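Long-range contacts in HemO (Neisseria meningitidis, PDB 1J77), which binds heme and probably cleaves its porphyrin ring oxidatively, releasing the iron: residues Lys54-Ile59 with Ile108-Cys113; Lys16-Ala21 with Gly176-Phe181. All blocks are in the same frame, centred on the assembly; numbering follows the deposited sequence.

Interaction 1 (Lys54-Ile59 with Ile108-Cys113). With HEM (protoporphyrin IX containing Fe), chain B.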
ATOM      1  N   LYS A  54       4.566  -7.737   0.854  1.00 17.39           N
ATOM      2  CA  LYS A  54       4.597  -9.143   1.264  1.00 16.96           C
ATOM      3  C   LYS A  54       3.415  -9.490   2.176  1.00 17.29           C
ATOM      4  O   LYS A  54       2.788 -10.550   2.044  1.00 17.22           O
ATOM      5  CB  LYS A  54       5.933  -9.470   1.942  1.00 17.80           C
ATOM      6  CG  LYS A  54       6.011 -10.883   2.574  1.00 19.72           C
ATOM      7  CD  LYS A  54       5.890 -11.982   1.609  1.00 23.08           C
ATOM      8  CE  LYS A  54       5.867 -13.360   2.329  1.00 24.20           C
ATOM      9  NZ  LYS A  54       6.151 -14.457   1.373  1.00 27.14           N
ATOM     10  N   ALA A  55       3.113  -8.627   3.120  1.00 17.67           N
ATOM     11  CA  ALA A  55       2.067  -8.811   4.098  1.00 15.37           C
ATOM     12  C   ALA A  55       0.680  -8.981   3.483  1.00 16.70           C
ATOM     13  O   ALA A  55      -0.225  -9.468   4.172  1.00 18.45           O
ATOM     14  CB  ALA A  55       2.053  -7.645   5.089  1.00 17.16           C
ATOM     15  N   VAL A  56       0.491  -8.485   2.265  1.00 16.18           N
ATOM     16  CA  VAL A  56      -0.808  -8.629   1.640  1.00 17.05           C
ATOM     17  C   VAL A  56      -0.832  -9.651   0.537  1.00 16.99           C
ATOM     18  O   VAL A  56      -1.880  -9.886  -0.068  1.00 17.61           O
ATOM     19  CB  VAL A  56      -1.387  -7.288   1.137  1.00 17.81           C
ATOM     20  CG1 VAL A  56      -1.673  -6.300   2.281  1.00 18.25           C
ATOM     21  CG2 VAL A  56      -0.516  -6.679   0.024  1.00 17.31           C
ATOM     22  N   ASP A  57       0.286 -10.317   0.302  1.00 17.29           N
ATOM     23  CA  ASP A  57       0.447 -11.255  -0.794  1.00 18.43           C
ATOM     24  C   ASP A  57      -0.560 -12.395  -0.785  1.00 17.74           C
ATOM     25  O   ASP A  57      -1.087 -12.727  -1.817  1.00 19.92           O
ATOM     26  CB  ASP A  57       1.878 -11.796  -0.837  1.00 18.72           C
ATOM     27  CG  ASP A  57       2.212 -12.323  -2.185  1.00 23.11           C
ATOM     28  OD1 ASP A  57       2.563 -13.533  -2.312  1.00 24.49           O
ATOM     29  OD2 ASP A  57       2.066 -11.574  -3.173  1.00 24.87           O
ATOM     30  N   HIS A  58      -0.793 -12.937   0.400  1.00 17.30           N
ATOM     31  CA  HIS A  58      -1.723 -14.071   0.558  1.00 18.38           C
ATOM     32  C   HIS A  58      -3.185 -13.616   0.366  1.00 18.56           C
ATOM     33  O   HIS A  58      -4.091 -14.449   0.090  1.00 20.09           O
ATOM     34  CB  HIS A  58      -1.525 -14.697   1.940  1.00 18.30           C
ATOM     35  CG  HIS A  58      -1.996 -13.835   3.074  1.00 18.90           C
ATOM     36  ND1 HIS A  58      -1.407 -12.617   3.375  1.00 18.21           N
ATOM     37  CD2 HIS A  58      -3.046 -13.958   3.929  1.00 20.10           C
ATOM     38  CE1 HIS A  58      -2.046 -12.063   4.396  1.00 17.60           C
ATOM     39  NE2 HIS A  58      -3.062 -12.839   4.735  1.00 19.59           N
ATOM     40  N   ILE A  59      -3.456 -12.323   0.541  1.00 18.70           N
ATOM     41  CA  ILE A  59      -4.802 -11.806   0.336  1.00 19.07           C
ATOM     42  C   ILE A  59      -5.067 -11.670  -1.167  1.00 19.58           C
ATOM     43  O   ILE A  59      -6.150 -11.997  -1.636  1.00 19.10           O
ATOM     44  CB  ILE A  59      -4.984 -10.463   1.071  1.00 18.32           C
ATOM     45  CG1 ILE A  59      -4.682 -10.637   2.561  1.00 19.75           C
ATOM     46  CG2 ILE A  59      -6.433  -9.908   0.826  1.00 19.91           C
ATOM     47  CD1 ILE A  59      -4.754  -9.346   3.366  1.00 20.25           C
ATOM     48  N   ILE A 108     -10.160  -7.798   3.878  1.00 19.40           N
ATOM     49  CA  ILE A 108     -10.705  -6.948   2.817  1.00 19.00           C
ATOM     50  C   ILE A 108     -10.231  -5.492   2.984  1.00 19.11           C
ATOM     51  O   ILE A 108      -9.926  -4.852   2.002  1.00 18.95           O
ATOM     52  CB  ILE A 108     -12.248  -7.070   2.761  1.00 20.95           C
ATOM     53  CG1 ILE A 108     -12.649  -8.523   2.517  1.00 23.13           C
ATOM     54  CG2 ILE A 108     -12.774  -6.196   1.640  1.00 20.42           C
ATOM     55  CD1 ILE A 108     -14.118  -8.797   2.797  1.00 27.02           C
ATOM     56  N   GLY A 109     -10.179  -5.028   4.219  1.00 17.43           N
ATOM     57  CA  GLY A 109      -9.578  -3.728   4.540  1.00 17.15           C
ATOM     58  C   GLY A 109      -8.109  -3.576   4.157  1.00 17.63           C
ATOM     59  O   GLY A 109      -7.721  -2.519   3.655  1.00 17.58           O
ATOM     60  N   TRP A 110      -7.298  -4.596   4.395  1.00 17.56           N
ATOM     61  CA  TRP A 110      -5.906  -4.598   3.946  1.00 16.93           C
ATOM     62  C   TRP A 110      -5.819  -4.536   2.453  1.00 16.28           C
ATOM     63  O   TRP A 110      -4.956  -3.862   1.877  1.00 16.66           O
ATOM     64  CB  TRP A 110      -5.102  -5.811   4.465  1.00 16.67           C
ATOM     65  CG  TRP A 110      -4.810  -5.765   5.909  1.00 17.67           C
ATOM     66  CD1 TRP A 110      -5.677  -5.857   6.946  1.00 17.55           C
ATOM     67  CD2 TRP A 110      -3.517  -5.634   6.488  1.00 16.57           C
ATOM     68  NE1 TRP A 110      -5.003  -5.725   8.125  1.00 17.80           N
ATOM     69  CE2 TRP A 110      -3.665  -5.635   7.876  1.00 18.23           C
ATOM     70  CE3 TRP A 110      -2.238  -5.530   5.962  1.00 17.29           C
ATOM     71  CZ2 TRP A 110      -2.568  -5.521   8.767  1.00 19.22           C
ATOM     72  CZ3 TRP A 110      -1.162  -5.421   6.841  1.00 15.45           C
ATOM     73  CH2 TRP A 110      -1.346  -5.397   8.219  1.00 17.47           C
ATOM     74  N   LEU A 111      -6.687  -5.289   1.779  1.00 16.21           N
ATOM     75  CA  LEU A 111      -6.716  -5.229   0.359  1.00 16.21           C
ATOM     76  C   LEU A 111      -7.065  -3.824  -0.214  1.00 17.83           C
ATOM     77  O   LEU A 111      -6.439  -3.388  -1.175  1.00 16.86           O
ATOM     78  CB  LEU A 111      -7.683  -6.311  -0.183  1.00 17.00           C
ATOM     79  CG  LEU A 111      -7.781  -6.363  -1.696  1.00 18.60           C
ATOM     80  CD1 LEU A 111      -6.529  -6.642  -2.381  1.00 21.27           C
ATOM     81  CD2 LEU A 111      -8.865  -7.377  -2.110  1.00 19.52           C
ATOM     82  N   TYR A 112      -8.073  -3.194   0.351  1.00 17.41           N
ATOM     83  CA  TYR A 112      -8.425  -1.798   0.027  1.00 17.98           C
ATOM     84  C   TYR A 112      -7.185  -0.887   0.185  1.00 17.82           C
ATOM     85  O   TYR A 112      -6.823  -0.148  -0.752  1.00 17.67           O
ATOM     86  CB  TYR A 112      -9.577  -1.333   0.931  1.00 18.82           C
ATOM     87  CG  TYR A 112      -9.735   0.175   0.938  1.00 20.57           C
ATOM     88  CD1 TYR A 112     -10.345   0.843  -0.132  1.00 22.10           C
ATOM     89  CD2 TYR A 112      -9.238   0.906   1.991  1.00 19.71           C
ATOM     90  CE1 TYR A 112     -10.440   2.227  -0.131  1.00 22.49           C
ATOM     91  CE2 TYR A 112      -9.300   2.305   1.995  1.00 20.34           C
ATOM     92  CZ  TYR A 112      -9.913   2.965   0.931  1.00 21.07           C
ATOM     93  OH  TYR A 112      -9.989   4.377   0.953  1.00 23.39           O
ATOM     94  N   CYS A 113      -6.482  -1.009   1.296  1.00 17.31           N
ATOM     95  CA  CYS A 113      -5.313  -0.149   1.594  1.00 17.85           C
ATOM     96  C   CYS A 113      -4.243  -0.382   0.551  1.00 17.68           C
ATOM     97  O   CYS A 113      -3.731   0.555  -0.044  1.00 18.52           O
ATOM     98  CB  CYS A 113      -4.828  -0.508   2.961  1.00 17.36           C
ATOM     99  SG  CYS A 113      -3.506   0.460   3.565  1.00 20.74           S
TER
HETATM  100  CHA HEM B 300      -5.359   7.519  -2.528  1.00 21.93           C
HETATM  101  CHB HEM B 300      -1.397  10.291  -2.269  1.00 21.71           C
HETATM  102  CHC HEM B 300       0.873   6.781   0.249  1.00 20.05           C
HETATM  103  CHD HEM B 300      -3.277   4.225   0.391  1.00 19.34           C
HETATM  104  C1A HEM B 300      -4.452   8.526  -2.755  1.00 22.53           C
HETATM  105  C2A HEM B 300      -4.639   9.679  -3.665  1.00 24.44           C
HETATM  106  C3A HEM B 300      -3.536  10.418  -3.570  1.00 23.29           C
HETATM  107  C4A HEM B 300      -2.623   9.804  -2.616  1.00 21.84           C
HETATM  108  CMA HEM B 300      -3.265  11.735  -4.339  1.00 26.04           C
HETATM  109  CAA HEM B 300      -5.824   9.993  -4.624  0.70 25.13           C
HETATM  110  CBA HEM B 300      -5.480   9.457  -6.014  0.70 27.00           C
HETATM  111  CGA HEM B 300      -6.643   9.588  -6.978  0.70 26.47           C
HETATM  112  O1A HEM B 300      -7.805   9.738  -6.498  0.70 28.59           O
HETATM  113  O2A HEM B 300      -6.385   9.560  -8.219  0.70 28.76           O
HETATM  114  C1B HEM B 300      -0.423   9.591  -1.572  1.00 21.71           C
HETATM  115  C2B HEM B 300       0.920  10.049  -1.345  1.00 21.95           C
HETATM  116  C3B HEM B 300       1.558   9.092  -0.611  1.00 19.45           C
HETATM  117  C4B HEM B 300       0.624   7.981  -0.436  1.00 20.33           C
HETATM  118  CMB HEM B 300       1.421  11.412  -1.886  1.00 24.03           C
HETATM  119  CAB HEM B 300       3.017   9.070  -0.152  1.00 20.92           C
HETATM  120  CBB HEM B 300       3.650  10.182   0.205  1.00 22.12           C
HETATM  121  C1C HEM B 300      -0.037   5.777   0.447  1.00 17.87           C
HETATM  122  C2C HEM B 300       0.239   4.486   1.076  1.00 19.32           C
HETATM  123  C3C HEM B 300      -0.922   3.819   1.164  1.00 19.45           C
HETATM  124  C4C HEM B 300      -1.954   4.576   0.510  1.00 19.35           C
HETATM  125  CMC HEM B 300       1.609   4.096   1.651  1.00 21.90           C
HETATM  126  CAC HEM B 300      -1.183   2.444   1.763  1.00 21.90           C
HETATM  127  CBC HEM B 300      -0.317   1.926   2.629  1.00 25.59           C
HETATM  128  C1D HEM B 300      -4.176   4.904  -0.369  1.00 19.10           C
HETATM  129  C2D HEM B 300      -5.529   4.446  -0.550  1.00 18.06           C
HETATM  130  C3D HEM B 300      -6.192   5.460  -1.428  1.00 20.10           C
HETATM  131  C4D HEM B 300      -5.158   6.428  -1.706  1.00 21.03           C
HETATM  132  CMD HEM B 300      -6.135   3.182   0.063  1.00 18.84           C
HETATM  133  CAD HEM B 300      -7.610   5.452  -1.998  1.00 22.64           C
HETATM  134  CBD HEM B 300      -8.496   6.490  -1.374  1.00 22.18           C
HETATM  135  CGD HEM B 300      -9.859   6.241  -1.979  1.00 25.59           C
HETATM  136  O1D HEM B 300     -10.601   5.401  -1.416  1.00 23.73           O
HETATM  137  O2D HEM B 300     -10.222   6.931  -2.982  1.00 28.65           O
HETATM  138  NA  HEM B 300      -3.219   8.642  -2.159  1.00 20.91           N
HETATM  139  NB  HEM B 300      -0.580   8.351  -0.971  1.00 20.54           N
HETATM  140  NC  HEM B 300      -1.360   5.765   0.115  1.00 17.75           N
HETATM  141  ND  HEM B 300      -3.956   6.103  -1.062  1.00 20.32           N
HETATM  142 FE   HEM B 300      -2.330   7.269  -0.936  1.00 19.42          FE
HETATM  143  O   HOH W   1      -1.731   6.301  -2.522  1.00 31.79           O

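Interaction 2 (Lys16-Ala21 with Gly176-Phe181). With HEM (protoporphyrin IX containing Fe), chain B.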
ATOM      1  N   LYS A  16     -13.074   5.053   2.573  1.00 24.85           N
ATOM      2  CA  LYS A  16     -12.329   6.315   2.344  1.00 25.67           C
ATOM      3  C   LYS A  16     -12.584   7.315   3.455  1.00 25.14           C
ATOM      4  O   LYS A  16     -11.649   7.889   4.021  1.00 22.36           O
ATOM      5  CB  LYS A  16     -12.743   6.969   1.015  1.00 27.16           C
ATOM      6  CG  LYS A  16     -11.936   8.227   0.650  1.00 30.42           C
ATOM      7  CD  LYS A  16     -12.334   8.740  -0.724  1.00 34.55           C
ATOM      8  CE  LYS A  16     -11.831  10.152  -0.989  1.00 37.35           C
ATOM      9  NZ  LYS A  16     -10.368  10.164  -1.225  1.00 39.97           N
ATOM     10  N   ALA A  17     -13.843   7.591   3.749  1.00 25.34           N
ATOM     11  CA  ALA A  17     -14.209   8.549   4.814  1.00 25.07           C
ATOM     12  C   ALA A  17     -13.564   8.254   6.153  1.00 25.45           C
ATOM     13  O   ALA A  17     -12.981   9.165   6.782  1.00 26.72           O
ATOM     14  CB  ALA A  17     -15.752   8.614   4.979  1.00 26.18           C
ATOM     15  N   ASP A  18     -13.642   7.003   6.588  1.00 24.41           N
ATOM     16  CA  ASP A  18     -13.199   6.577   7.892  1.00 23.86           C
ATOM     17  C   ASP A  18     -11.663   6.485   7.967  1.00 22.64           C
ATOM     18  O   ASP A  18     -11.151   6.354   9.058  1.00 24.03           O
ATOM     19  CB  ASP A  18     -13.845   5.223   8.348  1.00 24.88           C
ATOM     20  CG  ASP A  18     -15.339   5.313   8.591  1.00 28.65           C
ATOM     21  OD1 ASP A  18     -15.874   6.434   8.612  1.00 30.32           O
ATOM     22  OD2 ASP A  18     -16.030   4.290   8.816  1.00 31.12           O
ATOM     23  N   THR A  19     -10.971   6.506   6.828  1.00 21.04           N
ATOM     24  CA  THR A  19      -9.486   6.352   6.812  1.00 20.53           C
ATOM     25  C   THR A  19      -8.692   7.484   6.181  1.00 20.27           C
ATOM     26  O   THR A  19      -7.455   7.390   6.060  1.00 19.83           O
ATOM     27  CB  THR A  19      -9.001   5.010   6.161  1.00 20.62           C
ATOM     28  OG1 THR A  19      -9.346   4.938   4.772  1.00 20.93           O
ATOM     29  CG2 THR A  19      -9.654   3.805   6.795  1.00 22.35           C
ATOM     30  N   THR A  20      -9.351   8.585   5.809  1.00 19.34           N
ATOM     31  CA  THR A  20      -8.642   9.692   5.204  1.00 19.06           C
ATOM     32  C   THR A  20      -7.574  10.420   6.105  1.00 17.89           C
ATOM     33  O   THR A  20      -6.465  10.708   5.646  1.00 18.02           O
ATOM     34  CB  THR A  20      -9.577  10.700   4.573  1.00 20.02           C
ATOM     35  OG1 THR A  20     -10.257  10.049   3.501  1.00 23.52           O
ATOM     36  CG2 THR A  20      -8.797  11.798   3.941  1.00 22.62           C
ATOM     37  N   ALA A  21      -7.923  10.602   7.370  1.00 18.04           N
ATOM     38  CA  ALA A  21      -7.049  11.239   8.339  1.00 18.25           C
ATOM     39  C   ALA A  21      -5.793  10.348   8.448  1.00 17.34           C
ATOM     40  O   ALA A  21      -4.683  10.850   8.360  1.00 17.42           O
ATOM     41  CB  ALA A  21      -7.724  11.365   9.712  1.00 17.83           C
ATOM     42  N   GLY A 176      -9.861  -3.324   9.649  1.00 20.38           N
ATOM     43  CA  GLY A 176      -8.741  -3.909   8.925  1.00 19.74           C
ATOM     44  C   GLY A 176      -7.921  -2.823   8.217  1.00 18.58           C
ATOM     45  O   GLY A 176      -6.705  -2.843   8.308  1.00 18.56           O
ATOM     46  N   ALA A 177      -8.569  -1.951   7.467  1.00 19.35           N
ATOM     47  CA  ALA A 177      -7.909  -0.849   6.761  1.00 18.61           C
ATOM     48  C   ALA A 177      -7.176   0.088   7.745  1.00 19.31           C
ATOM     49  O   ALA A 177      -6.009   0.427   7.524  1.00 18.80           O
ATOM     50  CB  ALA A 177      -8.928  -0.062   5.894  1.00 18.59           C
ATOM     51  N   ARG A 178      -7.787   0.384   8.882  1.00 19.47           N
ATOM     52  CA  ARG A 178      -7.110   1.204   9.904  1.00 20.45           C
ATOM     53  C   ARG A 178      -5.800   0.490  10.348  1.00 19.70           C
ATOM     54  O   ARG A 178      -4.739   1.108  10.484  1.00 19.38           O
ATOM     55  CB  ARG A 178      -8.030   1.473  11.130  1.00 20.82           C
ATOM     56  CG  ARG A 178      -9.200   2.410  10.846  1.00 26.39           C
ATOM     57  CD  ARG A 178     -10.096   2.707  12.018  1.00 31.53           C
ATOM     58  NE  ARG A 178     -10.998   3.769  11.610  1.00 36.24           N
ATOM     59  CZ  ARG A 178     -12.121   4.089  12.224  1.00 41.82           C
ATOM     60  NH1 ARG A 178     -12.507   3.421  13.300  1.00 43.60           N
ATOM     61  NH2 ARG A 178     -12.855   5.090  11.745  1.00 44.13           N
ATOM     62  N   GLU A 179      -5.898  -0.816  10.580  1.00 18.66           N
ATOM     63  CA  GLU A 179      -4.770  -1.619  11.011  1.00 19.98           C
ATOM     64  C   GLU A 179      -3.685  -1.755   9.954  1.00 17.45           C
ATOM     65  O   GLU A 179      -2.499  -1.764  10.312  1.00 17.61           O
ATOM     66  CB  GLU A 179      -5.216  -2.974  11.554  1.00 20.71           C
ATOM     67  CG  GLU A 179      -6.039  -2.830  12.838  1.00 23.62           C
ATOM     68  CD  GLU A 179      -6.646  -4.114  13.347  1.00 27.68           C
ATOM     69  OE1 GLU A 179      -6.141  -5.193  12.993  1.00 29.21           O
ATOM     70  OE2 GLU A 179      -7.576  -4.016  14.170  1.00 28.42           O
ATOM     71  N   ALA A 180      -4.050  -1.802   8.669  1.00 15.59           N
ATOM     72  CA  ALA A 180      -3.070  -1.862   7.541  1.00 15.41           C
ATOM     73  C   ALA A 180      -2.268  -0.564   7.494  1.00 15.81           C
ATOM     74  O   ALA A 180      -1.044  -0.605   7.421  1.00 14.64           O
ATOM     75  CB  ALA A 180      -3.742  -2.081   6.287  1.00 15.19           C
ATOM     76  N   PHE A 181      -2.967   0.564   7.616  1.00 14.35           N
ATOM     77  CA  PHE A 181      -2.256   1.845   7.660  1.00 14.73           C
ATOM     78  C   PHE A 181      -1.371   1.935   8.863  1.00 14.82           C
ATOM     79  O   PHE A 181      -0.256   2.452   8.775  1.00 14.86           O
ATOM     80  CB  PHE A 181      -3.212   3.046   7.644  1.00 14.07           C
ATOM     81  CG  PHE A 181      -3.799   3.411   6.281  1.00 15.47           C
ATOM     82  CD1 PHE A 181      -5.192   3.376   6.071  1.00 16.90           C
ATOM     83  CD2 PHE A 181      -3.000   3.823   5.216  1.00 15.82           C
ATOM     84  CE1 PHE A 181      -5.732   3.751   4.870  1.00 17.77           C
ATOM     85  CE2 PHE A 181      -3.563   4.215   4.028  1.00 16.67           C
ATOM     86  CZ  PHE A 181      -4.947   4.145   3.841  1.00 17.42           C
TER
HETATM   87  CHA HEM B 300      -5.359   7.519  -2.528  1.00 21.93           C
HETATM   88  CHB HEM B 300      -1.397  10.291  -2.269  1.00 21.71           C
HETATM   89  CHC HEM B 300       0.873   6.781   0.249  1.00 20.05           C
HETATM   90  CHD HEM B 300      -3.277   4.225   0.391  1.00 19.34           C
HETATM   91  C1A HEM B 300      -4.452   8.526  -2.755  1.00 22.53           C
HETATM   92  C2A HEM B 300      -4.639   9.679  -3.665  1.00 24.44           C
HETATM   93  C3A HEM B 300      -3.536  10.418  -3.570  1.00 23.29           C
HETATM   94  C4A HEM B 300      -2.623   9.804  -2.616  1.00 21.84           C
HETATM   95  CMA HEM B 300      -3.265  11.735  -4.339  1.00 26.04           C
HETATM   96  CAA HEM B 300      -5.824   9.993  -4.624  0.70 25.13           C
HETATM   97  CBA HEM B 300      -5.480   9.457  -6.014  0.70 27.00           C
HETATM   98  CGA HEM B 300      -6.643   9.588  -6.978  0.70 26.47           C
HETATM   99  O1A HEM B 300      -7.805   9.738  -6.498  0.70 28.59           O
HETATM  100  O2A HEM B 300      -6.385   9.560  -8.219  0.70 28.76           O
HETATM  101  C1B HEM B 300      -0.423   9.591  -1.572  1.00 21.71           C
HETATM  102  C2B HEM B 300       0.920  10.049  -1.345  1.00 21.95           C
HETATM  103  C3B HEM B 300       1.558   9.092  -0.611  1.00 19.45           C
HETATM  104  C4B HEM B 300       0.624   7.981  -0.436  1.00 20.33           C
HETATM  105  CMB HEM B 300       1.421  11.412  -1.886  1.00 24.03           C
HETATM  106  CAB HEM B 300       3.017   9.070  -0.152  1.00 20.92           C
HETATM  107  CBB HEM B 300       3.650  10.182   0.205  1.00 22.12           C
HETATM  108  C1C HEM B 300      -0.037   5.777   0.447  1.00 17.87           C
HETATM  109  C2C HEM B 300       0.239   4.486   1.076  1.00 19.32           C
HETATM  110  C3C HEM B 300      -0.922   3.819   1.164  1.00 19.45           C
HETATM  111  C4C HEM B 300      -1.954   4.576   0.510  1.00 19.35           C
HETATM  112  CMC HEM B 300       1.609   4.096   1.651  1.00 21.90           C
HETATM  113  CAC HEM B 300      -1.183   2.444   1.763  1.00 21.90           C
HETATM  114  CBC HEM B 300      -0.317   1.926   2.629  1.00 25.59           C
HETATM  115  C1D HEM B 300      -4.176   4.904  -0.369  1.00 19.10           C
HETATM  116  C2D HEM B 300      -5.529   4.446  -0.550  1.00 18.06           C
HETATM  117  C3D HEM B 300      -6.192   5.460  -1.428  1.00 20.10           C
HETATM  118  C4D HEM B 300      -5.158   6.428  -1.706  1.00 21.03           C
HETATM  119  CMD HEM B 300      -6.135   3.182   0.063  1.00 18.84           C
HETATM  120  CAD HEM B 300      -7.610   5.452  -1.998  1.00 22.64           C
HETATM  121  CBD HEM B 300      -8.496   6.490  -1.374  1.00 22.18           C
HETATM  122  CGD HEM B 300      -9.859   6.241  -1.979  1.00 25.59           C
HETATM  123  O1D HEM B 300     -10.601   5.401  -1.416  1.00 23.73           O
HETATM  124  O2D HEM B 300     -10.222   6.931  -2.982  1.00 28.65           O
HETATM  125  NA  HEM B 300      -3.219   8.642  -2.159  1.00 20.91           N
HETATM  126  NB  HEM B 300      -0.580   8.351  -0.971  1.00 20.54           N
HETATM  127  NC  HEM B 300      -1.360   5.765   0.115  1.00 17.75           N
HETATM  128  ND  HEM B 300      -3.956   6.103  -1.062  1.00 20.32           N
HETATM  129 FE   HEM B 300      -2.330   7.269  -0.936  1.00 19.42          FE
HETATM  130  O   HOH W   1      -1.731   6.301  -2.522  1.00 31.79           O

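Interaction 1 (Lys54-Ile59 with Ile108-Cys113)
Helices 39-60 and 104-119 meet here through apolar side chains alone, their local axes 9.8 Å apart at closest approach and inclined at 120°. Trp110 and Ile59 carry most of the contact. With CG of Trp110 anti to its carbonyl carbon (chi1 -71°), the indole is laid beside helix 39-60: Val56 CG1 comes to the rim of the six-membered ring, near its plane, 3.8 Å from Trp110 CE3, and Ala55 CB lies obliquely 4.3 Å from Trp110 CZ3. Ile59 takes the other end of the residue, crossing it at about a right angle so that the tip of its extended chain, CD1, sits 3.7 Å from Trp110 CB. The second branch of Ile59 serves Leu111: CG2 rests 3.9 Å from Leu111 CB as the two side chains slide past each other in opposite directions. All five residues are buried.

The heme contacts come from the last two residues of 108-113. Tyr112 OH donates a 2.7 Å hydrogen bond to propionate oxygen O1D of HEM, while the methyl carbon CMD lies over one face of the ring, offset toward its rim. Cys113 SG, anti to its backbone N, packs 3.5 Å from HEM CAC at a vinyl group.

Helix 104-119 is covered by three helices: 39-60 packs on Trp110 and Leu111, 167-192 meets Trp110 and Cys113 through Ala180, and 11-32 touches Tyr112 through Leu15, Lys16 and Thr19.

Interaction 2 (Lys16-Ala21 with Gly176-Phe181)
Thr19, Arg178 and Asp18 bury the most surface in the contact between helices 11-32 and 167-192, whose local axes run at 23° to each other, 9.9 Å apart. Thr19, the most deeply involved, presents its branches separately. Its methyl CG2, anti to the carbonyl carbon, reaches Ala177 CB at 4.0 Å and also borders the start of the Arg178 chain. Its CB approaches the Phe181 ring obliquely, 3.7 Å from Phe181 CE1. OG1 stands between the backbone N and the carbonyl carbon, where it is hydrogen-bonded to Leu15 O one turn back, so the polar end of this buried side chain is satisfied within its own helix.

Arg178 works at the exposed rim. Its chain is extended from CG to NE, and NH2 gives a weak but fairly straight hydrogen bond to Asp18 O, 3.4 Å long with an N-H...O angle of 161°; the carbonyl oxygen lies at the edge of the guanidinium, in its plane. The Asp18 carboxylate is tilted by 45° to that plane. Its OD2, well out of the plane and 4.4 Å from Arg178 NH2, is met by no N-H, so the pair is not a salt bridge, although the opposite charges probably attract.

The Phe181 ring that Thr19 meets leads inward to the cofactor: its CE2 lies 3.6 Å from HEM CHD, with that meso carbon near the ring plane at its edge. Lys16 runs its aliphatic chain along a propionate and bends at chi4, leaving NZ 3.7 Å from HEM O2D. The pair forms part of the heme pocket of the all-helical heme oxygenase fold: helix 11-32 also carries the axial ligand His23, and Phe181 of helix 167-192 packs close to it.

Both interactions join helices around one heme, with centres 13 Å apart, yet they use four different helices. Interaction 1 is wholly buried and purely apolar between its segments, at a steep crossing; interaction 2 joins nearly parallel helices and grades from a buried apolar side to a solvent-facing rim of charged residues, where its one weak hydrogen bond lies. They touch directly: the Trp110 ring packs on Ala180, and Tyr112 OH lies 3.3 Å from Lys16 CA. Each interaction lends one residue to the same propionate, and the positive charge of Lys16 probably helps to stabilise its negative charge. Cys113 and Phe181 both approach the same vinyl, at HEM CAC, of the porphyrin whose iron carries water 1.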